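Fucose-specific lectin (Aleuria aurantia, PDB 6GKE) binds L-fucose on glycans, preferring the alpha-1,6-linked core fucose of glycoproteins, through five sites per monomer set between neighbouring blades of a six-bladed beta-propeller. Local coordinates at residues 23-28 with 285-290; 27-32 with 51-56; 37-42 with 300-305; 215-220 with 226-231; 267-272 with 277-282. The protein carries 1 engineered substitution. All blocks are in the same frame, centred on the assembly; numbering follows the deposited sequence. Where two conformers were deposited one is given.

Overall arrangement
All five contacts belong to one six-bladed propeller of four-stranded antiparallel blades. Contacts 1 and 3, centres about 8 Å apart, bring repeats 1 and 6 together: strand 22-28 faces strand 286-293, and strand 33-40 meets the loop after strand 297-300, so both lie at the junction where the ring closes. Contact 2, about 12 Å from contact 1 between centres, lies inside the first blade. Contacts 4 and 5 are the leading hairpins of repeats 5 and 6, about 9 Å apart between centres. Along the chain contacts 1 and 3 interleave and span almost its whole length; contact 2 closes early, before contact 4 and then contact 5. Contacts 1 and 4 each supply a fucose-binding arginine.

Contact 1 of 5, residues 23-28 with 285-290; sequences QRVYFQ and VSLQQW. With FUC (alpha-L-fucopyranose), chain C.
The first and last blades of the propeller meet here, where V25 and F27 of strand 22-28 face L287 of strand 286-293 in the seam that closes the ring. The two strands run roughly antiparallel, 148° between directions, but their axes are 10.4 Å apart, so side chains alone fill the gap. L287 gives the largest single share of the buried surface. A chi1 of 179° stretches the leucine out from its strand, and the CD2 methyl at its end meets CG1 of V25 tip to tip at 4.0 Å. The same methyl approaches the ring of F27 obliquely, 4.0 Å from CD1. Two residues before V25 on the strand, Q23 comes opposite Q289, though its amide oxygen turns to S277 of the last blade. On the other side of the strand R24 grips the fucose: NE donates to O4 of the sugar (2.8 Å) and NH2 to its ring oxygen O5 (2.9 Å), while E36 and W97 complete the hold. The strand thus has two chemistries: a largely apolar side, with Q23 at its end, that packs on the last blade without direct polar bonds to 285-290, and a cationic side reading a sugar through its oxygens.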
# COMPACT_ATOMS: atom_id res chain seq x y z
N GLN A 23 15.97 -14.18 15.41
CA GLN A 23 15.82 -13.24 14.31
C GLN A 23 15.03 -12.02 14.79
O GLN A 23 14.11 -12.15 15.61
CB GLN A 23 15.07 -13.85 13.13
CG GLN A 23 15.78 -15.02 12.49
CD GLN A 23 14.97 -15.51 11.31
OE1 GLN A 23 14.95 -14.89 10.25
NE2 GLN A 23 14.30 -16.63 11.51
N ARG A 24 15.35 -10.86 14.23
CA ARG A 24 14.52 -9.68 14.38
C ARG A 24 14.33 -9.07 13.00
O ARG A 24 15.26 -9.04 12.19
CB ARG A 24 15.14 -8.63 15.32
CG ARG A 24 15.53 -9.14 16.70
CD ARG A 24 14.34 -9.47 17.57
NE ARG A 24 14.71 -9.92 18.91
CZ ARG A 24 14.96 -11.18 19.26
NH1 ARG A 24 14.83 -12.16 18.39
NH2 ARG A 24 15.35 -11.45 20.50
N VAL A 25 13.12 -8.58 12.74
CA VAL A 25 12.83 -7.88 11.50
C VAL A 25 12.14 -6.57 11.86
O VAL A 25 11.32 -6.51 12.78
CB VAL A 25 12.05 -8.76 10.51
CG1 VAL A 25 10.71 -9.22 11.05
CG2 VAL A 25 11.89 -8.10 9.15
N TYR A 26 12.52 -5.52 11.12
CA TYR A 26 12.09 -4.14 11.33
C TYR A 26 11.34 -3.67 10.08
O TYR A 26 11.78 -3.92 8.95
CB TYR A 26 13.28 -3.23 11.63
CG TYR A 26 14.02 -3.71 12.84
CD1 TYR A 26 13.55 -3.45 14.12
CD2 TYR A 26 15.11 -4.56 12.71
CE1 TYR A 26 14.16 -3.99 15.24
CE2 TYR A 26 15.73 -5.11 13.82
CZ TYR A 26 15.24 -4.84 15.08
OH TYR A 26 15.82 -5.44 16.16
N PHE A 27 10.23 -2.98 10.31
CA PHE A 27 9.39 -2.46 9.25
C PHE A 27 8.68 -1.23 9.78
O PHE A 27 8.65 -0.99 10.99
CB PHE A 27 8.40 -3.53 8.77
CG PHE A 27 7.39 -3.94 9.81
CD1 PHE A 27 7.65 -4.97 10.71
CD2 PHE A 27 6.16 -3.29 9.90
CE1 PHE A 27 6.71 -5.33 11.67
CE2 PHE A 27 5.23 -3.66 10.86
CZ PHE A 27 5.50 -4.67 11.74
N GLN A 28 8.07 -0.46 8.88
CA GLN A 28 7.36 0.74 9.27
C GLN A 28 5.86 0.50 9.23
O GLN A 28 5.34 -0.19 8.35
CB GLN A 28 7.76 1.90 8.36
CG GLN A 28 7.35 3.26 8.88
CD GLN A 28 8.06 4.37 8.14
OE1 GLN A 28 8.27 4.30 6.93
NE2 GLN A 28 8.46 5.40 8.88
N VAL A 285 -1.81 -6.34 3.84
CA VAL A 285 -0.43 -6.32 3.37
C VAL A 285 0.44 -7.13 4.34
O VAL A 285 0.45 -6.85 5.54
CB VAL A 285 0.05 -4.86 3.27
CG1 VAL A 285 1.55 -4.76 3.02
CG2 VAL A 285 -0.71 -4.08 2.21
N SER A 286 1.18 -8.11 3.82
CA SER A 286 1.85 -9.09 4.67
C SER A 286 3.37 -9.02 4.52
O SER A 286 3.90 -8.65 3.46
CB SER A 286 1.34 -10.48 4.40
OG SER A 286 1.56 -10.87 3.05
N LEU A 287 4.04 -9.39 5.61
CA LEU A 287 5.48 -9.57 5.66
C LEU A 287 5.76 -11.07 5.59
O LEU A 287 5.38 -11.83 6.48
CB LEU A 287 6.01 -8.94 6.96
CG LEU A 287 7.51 -9.04 7.21
CD1 LEU A 287 8.33 -8.52 6.04
CD2 LEU A 287 7.86 -8.27 8.47
N GLN A 288 6.38 -11.47 4.48
CA GLN A 288 6.66 -12.85 4.16
C GLN A 288 8.17 -13.05 4.11
O GLN A 288 8.93 -12.09 4.12
CB GLN A 288 6.10 -13.21 2.79
CG GLN A 288 4.65 -12.83 2.56
CD GLN A 288 3.67 -13.98 2.64
OE1 GLN A 288 4.04 -15.15 2.61
NE2 GLN A 288 2.40 -13.62 2.69
N GLN A 289 8.60 -14.31 4.01
CA GLN A 289 10.01 -14.56 3.78
C GLN A 289 10.24 -15.87 3.04
O GLN A 289 9.48 -16.83 3.21
CB GLN A 289 10.78 -14.65 5.09
CG GLN A 289 10.41 -15.88 5.90
CD GLN A 289 11.46 -16.18 6.92
OE1 GLN A 289 11.26 -15.96 8.11
NE2 GLN A 289 12.61 -16.66 6.46
N TRP A 290 11.30 -15.86 2.24
CA TRP A 290 11.96 -17.04 1.77
C TRP A 290 12.90 -17.55 2.86
O TRP A 290 13.51 -16.75 3.58
CB TRP A 290 12.74 -16.74 0.50
CG TRP A 290 11.86 -16.43 -0.67
CD1 TRP A 290 11.47 -15.21 -1.12
CD2 TRP A 290 11.21 -17.40 -1.50
NE1 TRP A 290 10.65 -15.34 -2.19
CE2 TRP A 290 10.46 -16.67 -2.45
CE3 TRP A 290 11.21 -18.80 -1.56
CZ2 TRP A 290 9.71 -17.31 -3.44
CZ3 TRP A 290 10.46 -19.42 -2.53
CH2 TRP A 290 9.73 -18.68 -3.46
C1 FUC C . 13.99 -8.96 22.92
C2 FUC C . 13.18 -7.88 22.22
C3 FUC C . 14.00 -6.60 22.06
C4 FUC C . 15.33 -6.91 21.40
C5 FUC C . 16.06 -7.98 22.21
C6 FUC C . 17.39 -8.39 21.60
O1 FUC C . 14.16 -8.55 24.27
O2 FUC C . 12.01 -7.60 23.00
O3 FUC C . 13.24 -5.62 21.34
O4 FUC C . 15.16 -7.39 20.06
O5 FUC C . 15.23 -9.15 22.26
O HOH W 1 12.26 -17.59 9.75

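Contact 2 of 5, residues 27-32 with 51-56; sequences FQDLNG and QNVIGE
The type I turn from D29 to G32, closed by G32 N to D29 O at 3.0 Å, carries the carbonyl O of G32 up to CA of E56, 3.6 Å away, on strand 46-56, an outer strand of the first blade. That strand has a classic beta bulge, with I54 and G55 both facing I34 of the strand between. Of the side chains, Q28 braces the end of the turn: its NE2 donates to G32 O over 3.0 Å and almost straight at 169°, the acceptor lying in the amide plane of Q28 while the nitrogen stands above the plane of the carbonyl. NE2 also bonds K58 O. From the other strand CB of E56 rests 3.9 Å from the same G32 oxygen. Starting from a chi1 of 64°, the rest of the E56 chain extends away from the turn, and its carboxylate pairs with K33. D29 only brushes V53, OD2 to CG2 at 4.4 Å; that oxygen is engaged in a salt bridge with R35. Touch between the segments is therefore slight, and the two acids find their partners on the intervening strand 33-40, where K33 and R35 probably balance their charge.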
# COMPACT_ATOMS: atom_id res chain seq x y z
N PHE A 27 10.23 -2.98 10.31
CA PHE A 27 9.39 -2.46 9.25
C PHE A 27 8.68 -1.23 9.78
O PHE A 27 8.65 -0.99 10.99
CB PHE A 27 8.40 -3.53 8.77
CG PHE A 27 7.39 -3.94 9.81
CD1 PHE A 27 7.65 -4.97 10.71
CD2 PHE A 27 6.16 -3.29 9.90
CE1 PHE A 27 6.71 -5.33 11.67
CE2 PHE A 27 5.23 -3.66 10.86
CZ PHE A 27 5.50 -4.67 11.74
N GLN A 28 8.07 -0.46 8.88
CA GLN A 28 7.36 0.74 9.27
C GLN A 28 5.86 0.50 9.23
O GLN A 28 5.34 -0.19 8.35
CB GLN A 28 7.76 1.90 8.36
CG GLN A 28 7.35 3.26 8.88
CD GLN A 28 8.06 4.37 8.14
OE1 GLN A 28 8.27 4.30 6.93
NE2 GLN A 28 8.46 5.40 8.88
N ASP A 29 5.16 1.12 10.19
CA ASP A 29 3.72 1.04 10.28
C ASP A 29 3.09 2.30 9.66
O ASP A 29 3.77 3.22 9.18
CB ASP A 29 3.26 0.76 11.71
CG ASP A 29 3.43 1.89 12.72
OD1 ASP A 29 3.53 3.06 12.30
OD2 ASP A 29 3.46 1.57 13.93
N LEU A 30 1.75 2.32 9.65
CA LEU A 30 1.00 3.40 8.98
C LEU A 30 1.23 4.76 9.65
O LEU A 30 1.03 5.79 9.01
CB LEU A 30 -0.50 3.07 9.00
CG LEU A 30 -0.89 1.77 8.31
CD1 LEU A 30 -2.38 1.54 8.46
CD2 LEU A 30 -0.51 1.79 6.84
N ASN A 31 1.63 4.73 10.93
CA ASN A 31 1.88 5.93 11.72
C ASN A 31 3.33 6.41 11.62
O ASN A 31 3.68 7.38 12.28
CB ASN A 31 1.53 5.69 13.19
CG ASN A 31 0.06 5.39 13.38
OD1 ASN A 31 -0.78 6.05 12.78
ND2 ASN A 31 -0.25 4.39 14.19
N GLY A 32 4.17 5.71 10.84
CA GLY A 32 5.57 6.08 10.70
C GLY A 32 6.49 5.48 11.76
O GLY A 32 7.69 5.74 11.74
N GLN A 51 2.63 -2.47 20.28
CA GLN A 51 3.42 -2.62 21.51
C GLN A 51 4.88 -2.97 21.21
O GLN A 51 5.65 -3.21 22.14
CB GLN A 51 2.80 -3.70 22.40
CG GLN A 51 1.35 -3.42 22.79
N ASN A 52 5.27 -3.00 19.92
CA ASN A 52 6.61 -3.41 19.50
C ASN A 52 7.31 -2.28 18.74
O ASN A 52 8.11 -2.55 17.85
CB ASN A 52 6.55 -4.66 18.63
CG ASN A 52 5.96 -5.84 19.38
OD1 ASN A 52 4.82 -6.23 19.13
ND2 ASN A 52 6.72 -6.38 20.32
N VAL A 53 7.03 -1.03 19.11
CA VAL A 53 7.67 0.11 18.49
C VAL A 53 9.06 0.30 19.10
O VAL A 53 9.21 0.32 20.32
CB VAL A 53 6.80 1.37 18.65
CG1 VAL A 53 7.55 2.63 18.26
CG2 VAL A 53 5.51 1.24 17.86
N ILE A 54 10.07 0.47 18.23
CA ILE A 54 11.46 0.66 18.66
C ILE A 54 11.98 2.06 18.30
O ILE A 54 13.04 2.44 18.78
CB ILE A 54 12.38 -0.46 18.10
CG1 ILE A 54 12.57 -0.43 16.58
CG2 ILE A 54 11.88 -1.81 18.58
CD1 ILE A 54 13.63 0.52 16.08
N GLY A 55 11.25 2.79 17.45
CA GLY A 55 11.67 4.10 17.01
C GLY A 55 10.66 4.64 16.02
O GLY A 55 9.55 4.11 15.90
N GLU A 56 11.04 5.70 15.31
CA GLU A 56 10.17 6.33 14.34
C GLU A 56 11.05 7.01 13.30
O GLU A 56 12.22 7.29 13.56
CB GLU A 56 9.23 7.33 15.01
CG GLU A 56 9.91 8.50 15.67
CD GLU A 56 8.89 9.34 16.41
OE1 GLU A 56 8.56 10.43 15.93
OE2 GLU A 56 8.38 8.86 17.44

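Contact 3 of 5, residues 37-42 with 300-305; sequences AQRGGD and IGAVVP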
# COMPACT_ATOMS: atom_id res chain seq x y z
N ALA A 37 9.47 -7.41 14.86
CA ALA A 37 8.97 -8.77 15.08
C ALA A 37 10.17 -9.66 15.41
O ALA A 37 11.30 -9.38 15.00
CB ALA A 37 8.21 -9.28 13.87
N GLN A 38 9.91 -10.73 16.17
CA GLN A 38 10.96 -11.59 16.71
C GLN A 38 10.65 -13.06 16.41
O GLN A 38 9.49 -13.47 16.42
CB GLN A 38 11.08 -11.45 18.23
CG GLN A 38 11.08 -10.01 18.73
CD GLN A 38 9.72 -9.40 18.93
OE1 GLN A 38 8.70 -10.08 19.07
NE2 GLN A 38 9.69 -8.08 18.97
N ARG A 39 11.70 -13.85 16.20
CA ARG A 39 11.56 -15.29 16.11
C ARG A 39 12.70 -15.96 16.86
O ARG A 39 13.86 -15.57 16.74
CB ARG A 39 11.53 -15.79 14.66
CG ARG A 39 10.90 -17.17 14.54
CD ARG A 39 10.84 -17.70 13.13
NE ARG A 39 10.02 -18.90 13.10
CZ ARG A 39 9.60 -19.52 12.00
NH1 ARG A 39 10.03 -19.14 10.81
NH2 ARG A 39 8.74 -20.52 12.10
N GLY A 40 12.35 -17.01 17.62
CA GLY A 40 13.32 -17.89 18.22
C GLY A 40 13.17 -19.29 17.64
O GLY A 40 12.10 -19.88 17.70
N GLY A 41 14.26 -19.82 17.07
CA GLY A 41 14.22 -21.12 16.40
C GLY A 41 13.13 -21.15 15.34
O GLY A 41 13.00 -20.21 14.55
N ASP A 42 12.33 -22.23 15.33
CA ASP A 42 11.23 -22.37 14.37
C ASP A 42 9.88 -22.14 15.08
O ASP A 42 8.84 -22.47 14.52
CB ASP A 42 11.29 -23.71 13.64
CG ASP A 42 11.11 -24.93 14.53
OD1 ASP A 42 10.87 -24.75 15.74
OD2 ASP A 42 11.21 -26.06 14.00
N ILE A 300 8.85 -20.63 0.84
CA ILE A 300 8.22 -19.52 1.54
C ILE A 300 7.84 -20.01 2.94
O ILE A 300 7.16 -21.03 3.08
CB ILE A 300 7.03 -18.96 0.75
CG1 ILE A 300 7.48 -18.42 -0.61
CG2 ILE A 300 6.30 -17.89 1.56
CD1 ILE A 300 6.36 -18.12 -1.57
N GLY A 301 8.30 -19.29 3.96
CA GLY A 301 8.10 -19.68 5.35
C GLY A 301 6.86 -19.05 5.98
O GLY A 301 5.95 -18.59 5.29
N ALA A 302 6.84 -19.07 7.32
CA ALA A 302 5.73 -18.56 8.10
C ALA A 302 5.60 -17.04 7.92
O ALA A 302 6.60 -16.33 7.79
CB ALA A 302 5.91 -18.91 9.56
N VAL A 303 4.36 -16.55 7.93
CA VAL A 303 4.07 -15.12 7.78
C VAL A 303 4.43 -14.42 9.09
O VAL A 303 4.15 -14.92 10.18
CB VAL A 303 2.61 -14.88 7.39
CG1 VAL A 303 2.27 -13.39 7.32
CG2 VAL A 303 2.25 -15.56 6.08
N VAL A 304 5.05 -13.25 8.97
CA VAL A 304 5.43 -12.45 10.11
C VAL A 304 4.27 -11.52 10.46
O VAL A 304 3.79 -10.80 9.59
CB VAL A 304 6.69 -11.61 9.82
CG1 VAL A 304 7.15 -10.84 11.04
CG2 VAL A 304 7.83 -12.46 9.26
N PRO A 305 3.81 -11.47 11.73
CA PRO A 305 2.71 -10.58 12.10
C PRO A 305 3.13 -9.10 12.02
O PRO A 305 4.24 -8.74 12.41
CB PRO A 305 2.38 -10.99 13.54
CG PRO A 305 3.69 -11.52 14.07
CD PRO A 305 4.32 -12.23 12.89
O HOH W 2 9.04 -20.61 8.51
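The guanidinium of R39 reaches from strand 33-40 toward A302, whose CB comes in obliquely, 4.1 Å from NH2. At the guanidinium edge and in its plane sits a water, 2.9 Å from NH1. This water also accepts from the backbone N of A302, again at 2.9 Å, and so bridges the arginine to the loop after strand 297-300. A chi1 of -160° and a chain extended as far as NE let the group span the distance between the segments; N43 O takes the hydrogen bond from NE, and W45 touches the same side chain. Two residues earlier on the strand, the methyl of A37 packs against V304. CB of A37 and CG1 of V304 are 3.4 Å apart, tighter than usual for two carbons, with the carbonyl O of P305 next at 4.3 Å from A37 CB. V304 is also packed against V25, L287 and W45, which places it in the seam between the first and last blades. The touching parts, 37-39 and 302-305, run 147° apart. The loop after strand 297-300, packed in this way on the first blade, makes a join of repeats 6 and 1, consistent with closure of the propeller ring.

Contact 4 of 5, residues 215-220 with 226-231; sequences AAISWG and RVYWQK. With FUC (alpha-L-fucopyranose), chain G.
W219 and R226 meet near the turn end of this hairpin: the indole crosses the guanidinium with the planes 57° apart, so it is not a parallel stack, and CH2 of the ring stands 3.6 Å from CZ, over the centre of one guanidinium face. Chi2 of R226 (-66°) bends the arginine so that its guanidinium face meets the indole, CG lying 3.8 Å from CZ3. The fucose sits at the guanidinium edge, on the NE and NH2 side. NE donates to O4 of the fucose at 2.8 Å and NH2 to the ring oxygen O5 at 2.9 Å, while C6 of the fucose comes obliquely to the W219 ring; E238 and W298 add further hydrogen bonds to the sugar. Farther from the turn on the same side of the sheet, I217 crosses both of its neighbours, CG1 meeting CB of R226 at 3.8 Å and the edge of the Y228 ring at CE2 (4.0 Å). A216 and V227 pair on the other side. Along the backbones the strands are antiparallel, A215 pairing with Y228 and I217 with R226 through four bonds, of which Y228 N to A215 O is the shortest at 2.8 Å. The indole over its face, with Q224 bonded to NH1, probably limits how the guanidinium can turn, and two of its N-H donors are aimed at separate sugar oxygens, a polar grip at the edge of an apolar surface.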
# COMPACT_ATOMS: atom_id res chain seq x y z
N ALA A 215 20.10 -6.97 -1.41
CA ALA A 215 20.58 -7.34 -0.09
C ALA A 215 21.79 -8.26 -0.28
O ALA A 215 21.94 -8.89 -1.32
CB ALA A 215 19.50 -8.00 0.72
N ALA A 216 22.66 -8.32 0.73
CA ALA A 216 23.83 -9.19 0.64
C ALA A 216 24.16 -9.73 2.02
O ALA A 216 24.05 -9.01 3.01
CB ALA A 216 25.02 -8.47 0.05
N ILE A 217 24.61 -10.99 2.04
CA ILE A 217 25.06 -11.67 3.26
C ILE A 217 26.35 -12.42 2.93
O ILE A 217 26.69 -12.66 1.77
CB ILE A 217 23.99 -12.65 3.79
CG1 ILE A 217 23.68 -13.74 2.75
CG2 ILE A 217 22.74 -11.89 4.22
CD1 ILE A 217 22.87 -14.90 3.25
N SER A 218 27.05 -12.85 3.98
CA SER A 218 28.26 -13.63 3.81
C SER A 218 28.55 -14.40 5.10
O SER A 218 28.07 -14.03 6.17
CB SER A 218 29.43 -12.76 3.43
OG SER A 218 29.77 -11.86 4.48
N TRP A 219 29.34 -15.46 4.97
CA TRP A 219 29.77 -16.23 6.12
C TRP A 219 30.98 -17.08 5.73
O TRP A 219 31.29 -17.24 4.55
CB TRP A 219 28.64 -17.12 6.67
CG TRP A 219 28.30 -18.29 5.80
CD1 TRP A 219 28.70 -19.59 5.94
CD2 TRP A 219 27.44 -18.26 4.65
NE1 TRP A 219 28.15 -20.36 4.95
CE2 TRP A 219 27.37 -19.57 4.14
CE3 TRP A 219 26.70 -17.25 4.01
CZ2 TRP A 219 26.61 -19.88 3.01
CZ3 TRP A 219 25.95 -17.56 2.90
CH2 TRP A 219 25.91 -18.86 2.41
N GLY A 220 31.64 -17.63 6.74
CA GLY A 220 32.60 -18.68 6.52
C GLY A 220 33.99 -18.18 6.18
O GLY A 220 34.35 -17.03 6.43
N ARG A 226 26.36 -14.27 -0.67
CA ARG A 226 25.13 -14.35 -1.44
C ARG A 226 24.60 -12.93 -1.63
O ARG A 226 24.50 -12.17 -0.66
CB ARG A 226 24.07 -15.21 -0.75
CG ARG A 226 24.51 -16.63 -0.44
CD ARG A 226 24.76 -17.48 -1.67
NE ARG A 226 25.10 -18.86 -1.34
CZ ARG A 226 26.34 -19.32 -1.16
NH1 ARG A 226 27.39 -18.54 -1.34
NH2 ARG A 226 26.52 -20.58 -0.80
N VAL A 227 24.29 -12.59 -2.88
CA VAL A 227 23.72 -11.30 -3.23
C VAL A 227 22.32 -11.56 -3.76
O VAL A 227 22.14 -12.39 -4.66
CB VAL A 227 24.59 -10.56 -4.27
CG1 VAL A 227 24.02 -9.20 -4.62
CG2 VAL A 227 26.03 -10.43 -3.79
N TYR A 228 21.33 -10.85 -3.20
CA TYR A 228 19.93 -10.99 -3.55
C TYR A 228 19.44 -9.72 -4.22
O TYR A 228 19.81 -8.61 -3.82
CB TYR A 228 19.07 -11.25 -2.30
CG TYR A 228 19.46 -12.53 -1.63
CD1 TYR A 228 19.07 -13.75 -2.16
CD2 TYR A 228 20.30 -12.54 -0.53
CE1 TYR A 228 19.49 -14.95 -1.62
CE2 TYR A 228 20.73 -13.73 0.03
CZ TYR A 228 20.34 -14.94 -0.52
OH TYR A 228 20.81 -16.11 0.01
N TRP A 229 18.58 -9.87 -5.22
CA TRP A 229 17.88 -8.71 -5.75
C TRP A 229 16.48 -9.10 -6.21
O TRP A 229 16.23 -10.23 -6.62
CB TRP A 229 18.66 -8.00 -6.86
CG TRP A 229 18.98 -8.81 -8.08
CD1 TRP A 229 18.26 -8.93 -9.23
CD2 TRP A 229 20.20 -9.54 -8.28
NE1 TRP A 229 18.94 -9.71 -10.13
CE2 TRP A 229 20.13 -10.10 -9.58
CE3 TRP A 229 21.32 -9.80 -7.49
CZ2 TRP A 229 21.16 -10.87 -10.10
CZ3 TRP A 229 22.34 -10.57 -8.01
CH2 TRP A 229 22.26 -11.10 -9.30
N GLN A 230 15.58 -8.12 -6.14
CA GLN A 230 14.20 -8.35 -6.50
C GLN A 230 13.55 -7.02 -6.86
O GLN A 230 13.62 -6.06 -6.09
CB GLN A 230 13.44 -9.01 -5.35
CG GLN A 230 12.02 -9.42 -5.68
CD GLN A 230 11.33 -9.95 -4.45
OE1 GLN A 230 11.47 -11.12 -4.09
NE2 GLN A 230 10.61 -9.07 -3.77
N LYS A 231 12.86 -7.01 -8.00
CA LYS A 231 11.91 -5.98 -8.33
C LYS A 231 10.53 -6.46 -7.88
O LYS A 231 10.19 -7.63 -8.07
CB LYS A 231 11.91 -5.70 -9.83
CG LYS A 231 10.83 -4.74 -10.30
CD LYS A 231 10.96 -4.32 -11.74
CE LYS A 231 9.78 -3.48 -12.19
NZ LYS A 231 9.87 -3.17 -13.63
C1 FUC G . 23.95 -22.70 -2.26
C2 FUC G . 23.00 -21.88 -3.11
C3 FUC G . 21.66 -21.70 -2.39
C4 FUC G . 21.89 -21.13 -0.98
C5 FUC G . 22.85 -22.03 -0.24
C6 FUC G . 23.19 -21.57 1.17
O1 FUC G . 23.46 -24.04 -2.16
O2 FUC G . 22.80 -22.54 -4.36
O3 FUC G . 20.80 -20.89 -3.18
O4 FUC G . 22.47 -19.81 -1.02
O5 FUC G . 24.09 -22.12 -0.95

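Contact 5 of 5, residues 267-272 with 277-282; sequences AANSSG and SVFFQA
The backbone N of S277 is shared by two oxygens of N269: it donates to the main-chain O at 3.2 Å, from above the carbonyl plane, and weakly to the side-chain OD1 at 3.3 Å. In return N269 N gives a bond to S277 O (3.0 Å) that lies in the carbonyl plane. Chi1 of N269, at 69°, leans the asparagine amide across the hairpin. OD1 touches CB of S277, and ND2 comes to the rim of the F279 ring, 3.7 Å from CE2 and in the ring plane, the amide standing 83° to the ring. The amide therefore meets the phenyl edge and not its face. Farther from the turn, F279 N donates to A267 O over 2.8 Å, nearly along the C=O axis, and the same oxygen lies at the ring edge, 3.7 Å from CD2. On the other side of the sheet CB of A268 meets CG2 of V278 at 4.2 Å, close to A215 and I217 of the preceding blade. ND2 of N269 and OG of S277 both bond OE1 of Q23 in the first blade. By strand pairing, S277 and N269 occupy the places that R226 and I217 hold in the preceding blade. Instead of an arginine for fucose, this blade junction has small polar side chains, both turned to Q23, consistent with the sixth, non-binding site.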
# COMPACT_ATOMS: atom_id res chain seq x y z
N ALA A 267 14.80 -7.65 2.36
CA ALA A 267 15.90 -7.62 3.30
C ALA A 267 16.34 -9.06 3.55
O ALA A 267 15.53 -9.97 3.43
CB ALA A 267 15.50 -6.95 4.60
N ALA A 268 17.61 -9.25 3.90
CA ALA A 268 18.11 -10.59 4.19
C ALA A 268 18.81 -10.61 5.54
O ALA A 268 19.42 -9.62 5.95
CB ALA A 268 19.03 -11.06 3.09
N ASN A 269 18.76 -11.76 6.19
CA ASN A 269 19.61 -12.03 7.33
C ASN A 269 20.25 -13.40 7.17
O ASN A 269 19.87 -14.19 6.30
CB ASN A 269 18.86 -11.87 8.67
CG ASN A 269 17.81 -12.93 8.92
OD1 ASN A 269 17.90 -14.04 8.40
ND2 ASN A 269 16.83 -12.63 9.76
N SER A 270 21.25 -13.66 8.00
CA SER A 270 21.90 -14.94 8.05
C SER A 270 22.63 -15.08 9.38
O SER A 270 23.07 -14.11 9.97
CB SER A 270 22.84 -15.17 6.87
OG SER A 270 23.97 -14.31 6.91
N SER A 271 22.79 -16.33 9.80
CA SER A 271 23.64 -16.68 10.92
C SER A 271 23.89 -18.18 10.88
O SER A 271 23.27 -18.91 10.10
CB SER A 271 23.07 -16.22 12.26
OG SER A 271 21.77 -16.75 12.50
N GLY A 272 24.81 -18.65 11.72
CA GLY A 272 25.16 -20.05 11.71
C GLY A 272 25.89 -20.45 10.43
O GLY A 272 26.65 -19.67 9.88
N SER A 277 17.22 -15.97 5.81
CA SER A 277 15.88 -15.46 5.55
C SER A 277 15.97 -14.30 4.55
O SER A 277 16.82 -13.44 4.71
CB SER A 277 15.22 -14.97 6.81
OG SER A 277 15.06 -16.02 7.75
N VAL A 278 15.06 -14.28 3.57
CA VAL A 278 14.92 -13.13 2.68
C VAL A 278 13.46 -12.68 2.73
O VAL A 278 12.57 -13.38 2.26
CB VAL A 278 15.37 -13.41 1.23
CG1 VAL A 278 15.30 -12.14 0.40
CG2 VAL A 278 16.77 -14.00 1.18
N PHE A 279 13.25 -11.51 3.33
CA PHE A 279 11.92 -10.96 3.59
C PHE A 279 11.42 -10.17 2.39
O PHE A 279 12.20 -9.53 1.68
CB PHE A 279 11.96 -10.05 4.82
CG PHE A 279 12.32 -10.81 6.07
CD1 PHE A 279 11.33 -11.42 6.82
CD2 PHE A 279 13.64 -10.97 6.45
CE1 PHE A 279 11.66 -12.15 7.95
CE2 PHE A 279 13.97 -11.71 7.57
CZ PHE A 279 12.97 -12.31 8.32
N PHE A 280 10.09 -10.20 2.19
CA PHE A 280 9.44 -9.46 1.13
C PHE A 280 8.03 -9.06 1.59
O PHE A 280 7.53 -9.54 2.62
CB PHE A 280 9.43 -10.25 -0.18
CG PHE A 280 8.63 -11.53 -0.20
CD1 PHE A 280 9.20 -12.74 0.19
CD2 PHE A 280 7.33 -11.54 -0.67
CE1 PHE A 280 8.47 -13.92 0.12
CE2 PHE A 280 6.60 -12.71 -0.73
CZ PHE A 280 7.17 -13.90 -0.34
N GLN A 281 7.41 -8.17 0.82
CA GLN A 281 6.09 -7.65 1.14
C GLN A 281 5.09 -8.09 0.07
O GLN A 281 5.32 -7.88 -1.12
CB GLN A 281 6.13 -6.12 1.27
CG GLN A 281 4.79 -5.51 1.64
CD GLN A 281 4.89 -4.02 1.86
OE1 GLN A 281 5.26 -3.27 0.95
NE2 GLN A 281 4.60 -3.56 3.07
N ALA A 282 3.97 -8.66 0.53
CA ALA A 282 2.97 -9.26 -0.33
C ALA A 282 1.58 -8.73 0.02
O ALA A 282 1.41 -7.97 0.97
CB ALA A 282 3.01 -10.76 -0.19